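Local coordinates for protein Non-reducing end beta-L-arabinofuranosidase (Bacteroides thetaiotaomicron, PDB 5MQO) that acts as a family GH127 glycoside hydrolase, probably an aceric acidase that trims an acidic sugar from complex plant pectin, at residues C607-D612 and Y680-R685; H379-A384 and Y427-P432; T507-E512 and R601-Y606; A384-M389 and N414-G419. One frame throughout, in Å; residues are numbered along the deposited sequence.

Contact 1: C607-D612 and Y680-R685; sequences CLESMD and YAWGNR
W682 meets C607 and E609 at the start of the loop 680-685. W682 CB, the carbon that carries the indole, lies 4.0 Å from C607 SG, a small apolar touch, while E609 OE2 sits near the plane of the indole at its CE3 edge, with carboxylate and ring almost perpendicular. At G683 the backbone takes over: with phi positive (63°), a conformation glycine adopts easily, its N donates to E609 OE2 at 3.3 Å and more weakly to OE1. E609 is long enough to span the gap because its chain runs extended beyond CG. After N684, whose ND2 bonds back to A681 O, R685 supplies the charge. Its chain bends at chi3 (-64°) and presents the guanidinium end-on to D612, NH2 to OD1 and NH1 to OD2, both at 2.8 Å. The same NH1 points almost straight at E609 OE1, 3.0 Å away, so one nitrogen serves two carboxylates, and these bonds fix the rotation of the group. M611 CG packs on one guanidinium face, 4.0 Å above its centre. An alanine in place of R685 would probably cost the buried carboxylates of E609 and D612 the positive charge they share, leaving D612 a long, weak ion pair with R675. Beyond the pair, R449 makes a cation-pi contact with the indole of W682. At the heart of the contact is a salt-bridge network of E609, D612 and R685, tying the end of strand 604-609 and the turn after it to the loop between strands 670-678 and 690-697 in the C-terminal beta domain.

Contact 2: H379-A384 and Y427-P432; sequences HNETCA and YFYTNP
H379 and T430 meet where the chain enters helix 382-399, one of the helices of the (alpha/alpha)6-barrel expected of a GH127 catalytic domain; the loop 427-432 lies across this helix start. T430 CG2 sits over one face of the imidazole, 4.3 Å from its centroid, in a CH-pi contact, and the ring of Y429 approaches the same imidazole obliquely. H379 O accepts from N431 N at 3.2 Å. N380 follows with positive phi (48°), a backbone shape asparagine tolerates better than most residues. Its carbonyl takes a nearly straight bond from N431 ND2 at 2.9 Å, and its own ND2 gives a weak one to N431 O. E381, at the N-cap position, has CG anti to the backbone N (chi1 166°) and a chain extended from there, which carries OE2 to within 2.9 Å of Y429 OH; the hydroxyl's hydrogen-bond partner is Q365. T382 begins the helix proper. Its N, one of the first N-H groups that no preceding turn can satisfy, donates to Y429 O at 3.1 Å, while the next residue, C383, pins the helix to C458 through a disulfide. Threonine suits this place because its hydroxyl can both give and accept. T382 OG1 donates to F428 O; it also lies almost in the plane of the N431 amide and accepts its second hydrogen. With N431 OD1 bonded to S418 OG, every polar atom of that side chain is used, ND2 reaching T382 OG1 at 2.9 Å.

Contact 3: T507-E512 and R601-Y606; sequences TDYPWE and RGPLVY
The loop holding the cis peptide between Y509 and P510 faces the type II' beta turn R601-L604, with the CA atoms of P510 and G602 6.9 Å apart. The turn is the tip of a beta hairpin joining strands 596-601 and 604-609, closed by paired backbone bonds between R601 and L604. G602 has the phi/psi of 59° and -130° that favour glycine at the first corner, and P603 fits the second with its restricted phi. The contact joins the middle domain, which holds 507-512, to the C-terminal domain, which holds the hairpin. Y509 and P603 reach toward each other tip to tip, Y509 OH lying 3.6 Å from P603 CG; this hydroxyl also makes a weak hydrogen bond to E409. P510 CB and P603 CG touch at 3.9 Å, and proline's compact apolar ring suits such a buried apolar contact. P510 CG approaches L604 CD1 as well, and it lies over the centre of one face of W511, bracing the indole from within its own loop. L604 CD1 presses closely on the far end of that indole, 3.3 Å from W511 CZ3, while Y606 OH, bonded to V643 O, stands near the ring plane at its edge. The polar link is left to R601. Its CG is anti to the backbone N (chi1 176°) and the chain stays extended to NE, long enough to cross to the other domain. The guanidinium NH1 donates to W511 O at 2.7 Å, tilted from both the carbonyl and guanidinium planes.

Contact 4: A384-M389 and N414-G419; sequences ANIGNM and NSVLSG
With CG beside its backbone N (chi1 -46°) and chi2 close to eclipsed (-17°), N385 turns its amide toward S415. ND2 donates to S415 O at 2.9 Å, in the plane of that carbonyl and on a lone pair, with a nearly straight N-H (163°). The other ND2 hydrogen is directed to N380 O, and OD1 accepts from C341 N, so three bonds grip the buried amide and fix its rotation. Asparagine suits the place by offering both donors and an acceptor on a short stem. S415 CB lies 3.4 Å from N385 ND2, and S415 OG, beside N385 CB, is hydrogen-bonded to T338 O. The segments lie on consecutive helices, 382-399 and the end of 402-416, which form an antiparallel helical hairpin in the catalytic domain; the second runs on into a 3-10 turn. A leucine in place of N385 would probably leave S415 O and C341 N without their mate and take one of two donors from N380 O. Farther along the helix the contact turns apolar. I386 and V416 cross at about a right angle, I386 CG1 lying 3.8 Å from V416 CG2. M389, its chain stretched out with CG anti to the backbone N, brings SD to 4.5 Å from the same V416 CG2.

In the fold
All four contacts are largely buried, but contact 4 lies deepest, its centre about 4 Å from that of the chain, and contact 1 farthest out, its centre about 21 Å away. Contacts 2 and 4 share helix 382-399 and A384, and join directly through N431 with S418 and F428 with G419; both rely on asparagine amides and backbone carbonyls. Contacts 1 and 3 use opposite ends of strand 604-609: charge dominates the outer one, prolines and aromatic rings the other. The domains are stitched together between contacts as well: N414 of contact 4 bonds to P603 and V605, W682 of contact 1 packs on F428 of contact 2, and Y680 touches both L417 and W511.

Contact 1: C607-D612 and Y680-R685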
loop_
_atom_site.group_PDB
_atom_site.type_symbol
_atom_site.label_atom_id
_atom_site.label_comp_id
_atom_site.label_asym_id
_atom_site.label_seq_id
_atom_site.Cartn_x
_atom_site.Cartn_y
_atom_site.Cartn_z
ATOM N N CYS A 607 -3.388 16.146 -8.490
ATOM C CA CYS A 607 -3.403 16.120 -9.952
ATOM C C CYS A 607 -4.376 17.126 -10.487
ATOM O O CYS A 607 -5.123 17.725 -9.722
ATOM C CB CYS A 607 -3.841 14.741 -10.435
ATOM S SG CYS A 607 -5.557 14.334 -10.072
ATOM N N LEU A 608 -4.360 17.279 -11.811
ATOM C CA LEU A 608 -5.290 18.135 -12.570
ATOM C C LEU A 608 -6.077 17.303 -13.585
ATOM O O LEU A 608 -5.455 16.572 -14.361
ATOM C CB LEU A 608 -4.502 19.222 -13.309
ATOM C CG LEU A 608 -5.250 20.159 -14.279
ATOM C CD1 LEU A 608 -6.380 20.909 -13.593
ATOM C CD2 LEU A 608 -4.298 21.166 -14.915
ATOM N N GLU A 609 -7.423 17.403 -13.561
ATOM C CA GLU A 609 -8.319 16.821 -14.604
ATOM C C GLU A 609 -8.886 17.905 -15.510
ATOM O O GLU A 609 -9.008 19.033 -15.089
ATOM C CB GLU A 609 -9.493 16.062 -14.008
ATOM C CG GLU A 609 -9.100 14.976 -13.060
ATOM C CD GLU A 609 -10.154 13.911 -12.907
ATOM O OE1 GLU A 609 -10.786 13.852 -11.841
ATOM O OE2 GLU A 609 -10.332 13.105 -13.837
ATOM N N SER A 610 -9.269 17.539 -16.731
ATOM C CA SER A 610 -9.652 18.524 -17.760
ATOM C C SER A 610 -10.911 19.268 -17.401
ATOM O O SER A 610 -11.011 20.438 -17.716
ATOM C CB SER A 610 -9.813 17.892 -19.148
ATOM O OG SER A 610 -10.446 16.610 -19.083
ATOM N N MET A 611 -11.846 18.614 -16.712
ATOM C CA MET A 611 -13.072 19.281 -16.239
ATOM C C MET A 611 -12.889 20.339 -15.120
ATOM O O MET A 611 -13.848 21.022 -14.815
ATOM C CB MET A 611 -14.162 18.246 -15.861
ATOM C CG MET A 611 -13.932 17.358 -14.635
ATOM S SD MET A 611 -12.884 15.898 -14.913
ATOM C CE MET A 611 -13.828 14.865 -16.047
ATOM N N ASP A 612 -11.704 20.461 -14.503
ATOM C CA ASP A 612 -11.410 21.513 -13.504
ATOM C C ASP A 612 -10.602 22.673 -14.101
ATOM O O ASP A 612 -9.980 23.418 -13.365
ATOM C CB ASP A 612 -10.575 20.977 -12.317
ATOM C CG ASP A 612 -11.295 19.940 -11.459
ATOM O OD1 ASP A 612 -12.496 20.125 -11.170
ATOM O OD2 ASP A 612 -10.608 18.952 -11.039
ATOM N N TYR A 680 -5.909 10.249 -5.858
ATOM C CA TYR A 680 -6.704 9.063 -5.574
ATOM C C TYR A 680 -8.137 9.230 -6.076
ATOM O O TYR A 680 -8.721 8.282 -6.573
ATOM C CB TYR A 680 -6.692 8.710 -4.084
ATOM C CG TYR A 680 -7.660 9.493 -3.229
ATOM C CD1 TYR A 680 -8.961 9.072 -3.057
ATOM C CD2 TYR A 680 -7.255 10.654 -2.580
ATOM C CE1 TYR A 680 -9.836 9.800 -2.273
ATOM C CE2 TYR A 680 -8.133 11.393 -1.800
ATOM C CZ TYR A 680 -9.413 10.960 -1.661
ATOM O OH TYR A 680 -10.255 11.676 -0.891
ATOM N N ALA A 681 -8.679 10.441 -5.958
ATOM C CA ALA A 681 -10.033 10.774 -6.421
ATOM C C ALA A 681 -10.168 11.060 -7.936
ATOM O O ALA A 681 -11.262 11.463 -8.378
ATOM C CB ALA A 681 -10.542 11.983 -5.648
ATOM N N TRP A 682 -9.109 10.857 -8.736
ATOM C CA TRP A 682 -9.235 11.096 -10.173
ATOM C C TRP A 682 -10.197 10.085 -10.796
ATOM O O TRP A 682 -10.472 9.029 -10.213
ATOM C CB TRP A 682 -7.880 11.163 -10.901
ATOM C CG TRP A 682 -7.394 9.948 -11.513
ATOM C CD1 TRP A 682 -6.676 8.987 -10.919
ATOM C CD2 TRP A 682 -7.542 9.559 -12.873
ATOM N NE1 TRP A 682 -6.362 8.011 -11.805
ATOM C CE2 TRP A 682 -6.892 8.329 -13.021
ATOM C CE3 TRP A 682 -8.181 10.128 -13.991
ATOM C CZ2 TRP A 682 -6.831 7.639 -14.255
ATOM C CZ3 TRP A 682 -8.138 9.437 -15.214
ATOM C CH2 TRP A 682 -7.458 8.207 -15.334
ATOM N N GLY A 683 -10.740 10.467 -11.953
ATOM C CA GLY A 683 -11.590 9.606 -12.747
ATOM C C GLY A 683 -12.888 9.187 -12.088
ATOM O O GLY A 683 -13.340 8.094 -12.335
ATOM N N ASN A 684 -13.484 10.033 -11.253
ATOM C CA ASN A 684 -14.826 9.771 -10.699
ATOM C C ASN A 684 -15.887 10.704 -11.323
ATOM O O ASN A 684 -17.028 10.722 -10.860
ATOM C CB ASN A 684 -14.829 9.941 -9.156
ATOM C CG ASN A 684 -14.113 8.816 -8.437
ATOM O OD1 ASN A 684 -14.705 7.792 -8.121
ATOM N ND2 ASN A 684 -12.832 9.001 -8.179
ATOM N N ARG A 685 -15.521 11.484 -12.346
ATOM C CA ARG A 685 -16.419 12.480 -12.938
ATOM C C ARG A 685 -16.409 12.355 -14.467
ATOM O O ARG A 685 -16.399 13.331 -15.209
ATOM C CB ARG A 685 -15.993 13.866 -12.482
ATOM C CG ARG A 685 -16.069 14.075 -10.975
ATOM C CD ARG A 685 -15.480 15.425 -10.552
ATOM N NE ARG A 685 -14.047 15.497 -10.839
ATOM C CZ ARG A 685 -13.283 16.580 -10.744
ATOM N NH1 ARG A 685 -12.001 16.486 -11.061
ATOM N NH2 ARG A 685 -13.779 17.745 -10.359
#

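Contact 2: H379-A384 and Y427-P432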
loop_
_atom_site.group_PDB
_atom_site.type_symbol
_atom_site.label_atom_id
_atom_site.label_comp_id
_atom_site.label_asym_id
_atom_site.label_seq_id
_atom_site.Cartn_x
_atom_site.Cartn_y
_atom_site.Cartn_z
ATOM N N HIS A 379 2.684 1.699 -15.783
ATOM C CA HIS A 379 1.821 0.523 -15.596
ATOM C C HIS A 379 1.200 0.618 -14.209
ATOM O O HIS A 379 0.002 0.819 -14.106
ATOM C CB HIS A 379 2.606 -0.777 -15.796
ATOM C CG HIS A 379 1.758 -2.003 -15.797
ATOM N ND1 HIS A 379 1.160 -2.488 -16.936
ATOM C CD2 HIS A 379 1.420 -2.853 -14.803
ATOM C CE1 HIS A 379 0.479 -3.585 -16.640
ATOM N NE2 HIS A 379 0.622 -3.827 -15.350
ATOM N N ASN A 380 2.016 0.534 -13.159
ATOM C CA ASN A 380 1.558 0.725 -11.774
ATOM C C ASN A 380 0.297 -0.058 -11.404
ATOM O O ASN A 380 -0.686 0.454 -10.861
ATOM C CB ASN A 380 1.364 2.195 -11.535
ATOM C CG ASN A 380 2.650 2.962 -11.654
ATOM O OD1 ASN A 380 3.748 2.401 -11.504
ATOM N ND2 ASN A 380 2.529 4.265 -11.906
ATOM N N GLU A 381 0.355 -1.330 -11.740
ATOM C CA GLU A 381 -0.605 -2.322 -11.314
ATOM C C GLU A 381 -0.882 -2.177 -9.803
ATOM O O GLU A 381 0.051 -2.133 -9.002
ATOM C CB GLU A 381 -0.010 -3.682 -11.665
ATOM C CG GLU A 381 -0.668 -4.861 -11.025
ATOM C CD GLU A 381 -0.367 -6.132 -11.761
ATOM O OE1 GLU A 381 0.768 -6.264 -12.333
ATOM O OE2 GLU A 381 -1.293 -6.978 -11.737
ATOM N N THR A 382 -2.156 -2.086 -9.419
ATOM C CA THR A 382 -2.511 -1.745 -8.035
ATOM C C THR A 382 -1.851 -2.653 -6.985
ATOM O O THR A 382 -1.463 -2.184 -5.918
ATOM C CB THR A 382 -4.036 -1.716 -7.824
ATOM O OG1 THR A 382 -4.638 -0.883 -8.829
ATOM C CG2 THR A 382 -4.393 -1.188 -6.437
ATOM N N CYS A 383 -1.707 -3.932 -7.324
ATOM C CA CYS A 383 -1.151 -4.931 -6.426
ATOM C C CYS A 383 0.342 -4.741 -6.227
ATOM O O CYS A 383 0.870 -5.138 -5.202
ATOM C CB CYS A 383 -1.429 -6.354 -6.945
ATOM S SG CYS A 383 -3.170 -6.881 -6.869
ATOM N N ALA A 384 1.025 -4.168 -7.210
ATOM C CA ALA A 384 2.467 -3.879 -7.089
ATOM C C ALA A 384 2.657 -2.798 -6.044
ATOM O O ALA A 384 3.659 -2.796 -5.301
ATOM C CB ALA A 384 3.061 -3.411 -8.427
ATOM N N TYR A 427 -13.030 -0.607 -10.144
ATOM C CA TYR A 427 -11.604 -0.772 -9.905
ATOM C C TYR A 427 -10.686 -0.462 -11.122
ATOM O O TYR A 427 -11.043 -0.694 -12.276
ATOM C CB TYR A 427 -11.335 -2.188 -9.427
ATOM C CG TYR A 427 -11.997 -2.518 -8.130
ATOM C CD1 TYR A 427 -13.338 -2.920 -8.088
ATOM C CD2 TYR A 427 -11.292 -2.467 -6.924
ATOM C CE1 TYR A 427 -13.967 -3.244 -6.875
ATOM C CE2 TYR A 427 -11.902 -2.801 -5.706
ATOM C CZ TYR A 427 -13.241 -3.186 -5.677
ATOM O OH TYR A 427 -13.849 -3.512 -4.483
ATOM N N PHE A 428 -9.495 0.061 -10.830
ATOM C CA PHE A 428 -8.420 0.139 -11.808
ATOM C C PHE A 428 -7.514 -1.067 -11.687
ATOM O O PHE A 428 -7.140 -1.436 -10.571
ATOM C CB PHE A 428 -7.496 1.369 -11.558
ATOM C CG PHE A 428 -7.947 2.649 -12.193
ATOM C CD1 PHE A 428 -8.425 2.683 -13.507
ATOM C CD2 PHE A 428 -7.835 3.831 -11.492
ATOM C CE1 PHE A 428 -8.815 3.870 -14.080
ATOM C CE2 PHE A 428 -8.241 5.016 -12.055
ATOM C CZ PHE A 428 -8.727 5.040 -13.350
ATOM N N TYR A 429 -7.090 -1.587 -12.835
ATOM C CA TYR A 429 -5.887 -2.415 -12.920
ATOM C C TYR A 429 -4.610 -1.524 -12.980
ATOM O O TYR A 429 -3.805 -1.550 -12.042
ATOM C CB TYR A 429 -5.971 -3.327 -14.134
ATOM C CG TYR A 429 -4.932 -4.439 -14.201
ATOM C CD1 TYR A 429 -4.996 -5.559 -13.343
ATOM C CD2 TYR A 429 -3.919 -4.409 -15.154
ATOM C CE1 TYR A 429 -4.061 -6.594 -13.435
ATOM C CE2 TYR A 429 -2.984 -5.431 -15.249
ATOM C CZ TYR A 429 -3.059 -6.521 -14.400
ATOM O OH TYR A 429 -2.127 -7.513 -14.506
ATOM N N THR A 430 -4.433 -0.736 -14.060
ATOM C CA THR A 430 -3.348 0.259 -14.146
ATOM C C THR A 430 -3.665 1.578 -13.383
ATOM O O THR A 430 -4.823 1.992 -13.281
ATOM C CB THR A 430 -3.030 0.637 -15.610
ATOM O OG1 THR A 430 -4.240 0.987 -16.295
ATOM C CG2 THR A 430 -2.369 -0.486 -16.316
ATOM N N ASN A 431 -2.607 2.234 -12.905
ATOM C CA ASN A 431 -2.667 3.537 -12.267
ATOM C C ASN A 431 -1.723 4.535 -12.963
ATOM O O ASN A 431 -0.678 4.902 -12.409
ATOM C CB ASN A 431 -2.286 3.413 -10.807
ATOM C CG ASN A 431 -3.347 2.742 -10.013
ATOM O OD1 ASN A 431 -4.312 3.372 -9.579
ATOM N ND2 ASN A 431 -3.198 1.460 -9.831
ATOM N N PRO A 432 -2.113 5.013 -14.153
ATOM C CA PRO A 432 -1.263 5.947 -14.869
ATOM C C PRO A 432 -1.148 7.300 -14.169
ATOM O O PRO A 432 -1.995 7.641 -13.352
ATOM C CB PRO A 432 -1.982 6.095 -16.228
ATOM C CG PRO A 432 -3.409 5.892 -15.924
ATOM C CD PRO A 432 -3.472 4.971 -14.728
#

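Contact 3: T507-E512 and R601-Y606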
loop_
_atom_site.group_PDB
_atom_site.type_symbol
_atom_site.label_atom_id
_atom_site.label_comp_id
_atom_site.label_asym_id
_atom_site.label_seq_id
_atom_site.Cartn_x
_atom_site.Cartn_y
_atom_site.Cartn_z
ATOM N N THR A 507 -8.831 13.998 14.687
ATOM C CA THR A 507 -8.137 14.797 13.656
ATOM C C THR A 507 -8.900 14.788 12.335
ATOM O O THR A 507 -9.622 13.823 12.073
ATOM C CB THR A 507 -6.729 14.266 13.377
ATOM O OG1 THR A 507 -6.145 15.060 12.348
ATOM C CG2 THR A 507 -6.749 12.755 12.963
ATOM N N ASP A 508 -8.738 15.823 11.504
ATOM C CA ASP A 508 -9.403 15.830 10.183
ATOM C C ASP A 508 -8.415 15.443 9.076
ATOM O O ASP A 508 -8.704 15.595 7.895
ATOM C CB ASP A 508 -10.123 17.169 9.885
ATOM C CG ASP A 508 -11.169 17.068 8.706
ATOM O OD1 ASP A 508 -11.799 15.997 8.509
ATOM O OD2 ASP A 508 -11.369 18.077 7.966
ATOM N N TYR A 509 -7.253 14.925 9.487
ATOM C CA TYR A 509 -6.220 14.338 8.605
ATOM C C TYR A 509 -6.884 13.369 7.621
ATOM O O TYR A 509 -7.855 12.702 7.992
ATOM C CB TYR A 509 -5.187 13.577 9.465
ATOM C CG TYR A 509 -3.819 13.319 8.851
ATOM C CD1 TYR A 509 -2.769 14.232 8.997
ATOM C CD2 TYR A 509 -3.556 12.152 8.169
ATOM C CE1 TYR A 509 -1.513 13.980 8.455
ATOM C CE2 TYR A 509 -2.306 11.908 7.628
ATOM C CZ TYR A 509 -1.287 12.814 7.764
ATOM O OH TYR A 509 -0.060 12.523 7.199
ATOM N N PRO A 510 -6.435 13.315 6.367
ATOM C CA PRO A 510 -5.331 14.093 5.808
ATOM C C PRO A 510 -5.635 15.565 5.437
ATOM O O PRO A 510 -4.732 16.260 4.956
ATOM C CB PRO A 510 -5.015 13.312 4.538
ATOM C CG PRO A 510 -6.365 12.879 4.069
ATOM C CD PRO A 510 -7.177 12.604 5.318
ATOM N N TRP A 511 -6.864 16.037 5.667
ATOM C CA TRP A 511 -7.259 17.357 5.208
ATOM C C TRP A 511 -6.594 18.455 6.011
ATOM O O TRP A 511 -6.377 19.523 5.478
ATOM C CB TRP A 511 -8.770 17.515 5.200
ATOM C CG TRP A 511 -9.480 16.413 4.481
ATOM C CD1 TRP A 511 -10.488 15.651 4.967
ATOM C CD2 TRP A 511 -9.219 15.927 3.161
ATOM N NE1 TRP A 511 -10.878 14.714 4.043
ATOM C CE2 TRP A 511 -10.114 14.867 2.922
ATOM C CE3 TRP A 511 -8.312 16.285 2.152
ATOM C CZ2 TRP A 511 -10.142 14.167 1.719
ATOM C CZ3 TRP A 511 -8.337 15.587 0.957
ATOM C CH2 TRP A 511 -9.253 14.545 0.745
ATOM N N GLU A 512 -6.267 18.186 7.277
ATOM C CA GLU A 512 -5.570 19.132 8.170
ATOM C C GLU A 512 -4.576 18.370 9.011
ATOM O O GLU A 512 -4.714 17.162 9.200
ATOM C CB GLU A 512 -6.551 19.842 9.103
ATOM C CG GLU A 512 -7.702 20.538 8.383
ATOM C CD GLU A 512 -8.613 21.330 9.312
ATOM O OE1 GLU A 512 -9.462 20.731 10.025
ATOM O OE2 GLU A 512 -8.493 22.577 9.297
ATOM N N ARG A 601 0.027 18.217 -0.818
ATOM C CA ARG A 601 -0.355 18.890 0.419
ATOM C C ARG A 601 -0.434 17.811 1.478
ATOM O O ARG A 601 -1.238 16.860 1.372
ATOM C CB ARG A 601 -1.694 19.619 0.295
ATOM C CG ARG A 601 -2.170 20.249 1.589
ATOM C CD ARG A 601 -3.147 21.408 1.407
ATOM N NE ARG A 601 -3.376 22.007 2.732
ATOM C CZ ARG A 601 -4.336 21.662 3.601
ATOM N NH1 ARG A 601 -5.290 20.755 3.312
ATOM N NH2 ARG A 601 -4.356 22.267 4.782
ATOM N N GLY A 602 0.415 17.932 2.490
ATOM C CA GLY A 602 0.533 16.856 3.435
ATOM C C GLY A 602 0.952 15.615 2.660
ATOM O O GLY A 602 1.910 15.703 1.850
ATOM N N PRO A 603 0.232 14.477 2.867
ATOM C CA PRO A 603 0.542 13.184 2.257
ATOM C C PRO A 603 -0.111 12.916 0.912
ATOM O O PRO A 603 0.194 11.875 0.287
ATOM C CB PRO A 603 0.011 12.186 3.275
ATOM C CG PRO A 603 -1.200 12.862 3.836
ATOM C CD PRO A 603 -0.911 14.354 3.807
ATOM N N LEU A 604 -0.981 13.812 0.456
ATOM C CA LEU A 604 -1.710 13.578 -0.790
ATOM C C LEU A 604 -0.996 14.200 -1.960
ATOM O O LEU A 604 -0.689 15.382 -1.954
ATOM C CB LEU A 604 -3.131 14.132 -0.723
ATOM C CG LEU A 604 -4.027 13.489 0.349
ATOM C CD1 LEU A 604 -5.404 14.135 0.335
ATOM C CD2 LEU A 604 -4.162 11.978 0.192
ATOM N N VAL A 605 -0.736 13.398 -2.970
ATOM C CA VAL A 605 -0.280 13.897 -4.276
ATOM C C VAL A 605 -1.510 14.425 -4.969
ATOM O O VAL A 605 -2.566 13.768 -4.968
ATOM C CB VAL A 605 0.369 12.762 -5.108
ATOM C CG1 VAL A 605 0.668 13.197 -6.547
ATOM C CG2 VAL A 605 1.610 12.283 -4.376
ATOM N N TYR A 606 -1.389 15.620 -5.521
ATOM C CA TYR A 606 -2.490 16.200 -6.263
ATOM C C TYR A 606 -2.277 16.031 -7.765
ATOM O O TYR A 606 -1.153 15.821 -8.238
ATOM C CB TYR A 606 -2.692 17.671 -5.884
ATOM C CG TYR A 606 -3.568 17.842 -4.663
ATOM C CD1 TYR A 606 -3.066 17.603 -3.380
ATOM C CD2 TYR A 606 -4.888 18.219 -4.788
ATOM C CE1 TYR A 606 -3.864 17.728 -2.258
ATOM C CE2 TYR A 606 -5.691 18.371 -3.684
ATOM C CZ TYR A 606 -5.177 18.123 -2.412
ATOM O OH TYR A 606 -5.968 18.251 -1.296
#

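Contact 4: A384-M389 and N414-G419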
loop_
_atom_site.group_PDB
_atom_site.type_symbol
_atom_site.label_atom_id
_atom_site.label_comp_id
_atom_site.label_asym_id
_atom_site.label_seq_id
_atom_site.Cartn_x
_atom_site.Cartn_y
_atom_site.Cartn_z
ATOM N N ALA A 384 1.025 -4.168 -7.210
ATOM C CA ALA A 384 2.467 -3.879 -7.089
ATOM C C ALA A 384 2.657 -2.798 -6.044
ATOM O O ALA A 384 3.659 -2.796 -5.301
ATOM C CB ALA A 384 3.061 -3.411 -8.427
ATOM N N ASN A 385 1.685 -1.883 -6.006
ATOM C CA ASN A 385 1.738 -0.728 -5.128
ATOM C C ASN A 385 1.407 -1.202 -3.688
ATOM O O ASN A 385 2.031 -0.789 -2.735
ATOM C CB ASN A 385 0.784 0.340 -5.635
ATOM C CG ASN A 385 0.892 0.573 -7.150
ATOM O OD1 ASN A 385 1.866 0.177 -7.783
ATOM N ND2 ASN A 385 -0.130 1.200 -7.737
ATOM N N ILE A 386 0.469 -2.135 -3.573
ATOM C CA ILE A 386 0.172 -2.835 -2.317
ATOM C C ILE A 386 1.390 -3.624 -1.866
ATOM O O ILE A 386 1.622 -3.783 -0.676
ATOM C CB ILE A 386 -1.037 -3.805 -2.475
ATOM C CG1 ILE A 386 -2.318 -3.004 -2.738
ATOM C CG2 ILE A 386 -1.200 -4.730 -1.253
ATOM C CD1 ILE A 386 -3.529 -3.834 -3.099
ATOM N N GLY A 387 2.126 -4.164 -2.826
ATOM C CA GLY A 387 3.345 -4.889 -2.530
ATOM C C GLY A 387 4.388 -3.996 -1.892
ATOM O O GLY A 387 4.942 -4.337 -0.857
ATOM N N ASN A 388 4.646 -2.849 -2.513
ATOM C CA ASN A 388 5.577 -1.866 -1.963
ATOM C C ASN A 388 5.123 -1.430 -0.549
ATOM O O ASN A 388 5.958 -1.220 0.332
ATOM C CB ASN A 388 5.666 -0.661 -2.883
ATOM C CG ASN A 388 6.849 0.245 -2.573
ATOM O OD1 ASN A 388 7.939 -0.194 -2.169
ATOM N ND2 ASN A 388 6.653 1.533 -2.813
ATOM N N MET A 389 3.814 -1.315 -0.341
ATOM C CA MET A 389 3.264 -0.940 0.954
ATOM C C MET A 389 3.567 -1.992 2.043
ATOM O O MET A 389 4.054 -1.658 3.110
ATOM C CB MET A 389 1.759 -0.762 0.822
ATOM C CG MET A 389 1.080 -0.371 2.117
ATOM S SD MET A 389 -0.705 -0.341 2.004
ATOM C CE MET A 389 -1.092 -0.459 3.731
ATOM N N ASN A 414 -2.152 7.100 -2.237
ATOM C CA ASN A 414 -1.922 7.576 -3.611
ATOM C C ASN A 414 -1.805 6.511 -4.713
ATOM O O ASN A 414 -1.949 6.854 -5.882
ATOM C CB ASN A 414 -0.668 8.457 -3.637
ATOM C CG ASN A 414 -0.753 9.562 -2.644
ATOM O OD1 ASN A 414 -1.600 10.416 -2.767
ATOM N ND2 ASN A 414 0.063 9.515 -1.618
ATOM N N SER A 415 -1.506 5.257 -4.357
ATOM C CA SER A 415 -1.416 4.188 -5.351
ATOM C C SER A 415 -2.142 2.900 -4.993
ATOM O O SER A 415 -2.050 1.924 -5.725
ATOM C CB SER A 415 0.048 3.918 -5.656
ATOM O OG SER A 415 0.805 3.684 -4.490
ATOM N N VAL A 416 -2.887 2.902 -3.898
ATOM C CA VAL A 416 -3.722 1.760 -3.496
ATOM C C VAL A 416 -5.182 2.230 -3.475
ATOM O O VAL A 416 -6.034 1.663 -4.171
ATOM C CB VAL A 416 -3.285 1.240 -2.108
ATOM C CG1 VAL A 416 -4.231 0.172 -1.586
ATOM C CG2 VAL A 416 -1.871 0.695 -2.180
ATOM N N LEU A 417 -5.452 3.284 -2.704
ATOM C CA LEU A 417 -6.761 3.888 -2.674
ATOM C C LEU A 417 -7.183 4.417 -4.059
ATOM O O LEU A 417 -8.387 4.487 -4.365
ATOM C CB LEU A 417 -6.798 4.981 -1.605
ATOM C CG LEU A 417 -8.076 5.787 -1.368
ATOM C CD1 LEU A 417 -9.253 4.940 -0.921
ATOM C CD2 LEU A 417 -7.787 6.855 -0.345
ATOM N N SER A 418 -6.217 4.757 -4.914
ATOM C CA SER A 418 -6.543 5.174 -6.293
ATOM C C SER A 418 -7.137 4.032 -7.111
ATOM O O SER A 418 -7.801 4.248 -8.105
ATOM C CB SER A 418 -5.294 5.664 -6.999
ATOM O OG SER A 418 -4.412 4.575 -7.169
ATOM N N GLY A 419 -6.859 2.813 -6.686
ATOM C CA GLY A 419 -7.317 1.632 -7.376
ATOM C C GLY A 419 -8.800 1.332 -7.347
ATOM O O GLY A 419 -9.250 0.440 -8.090
#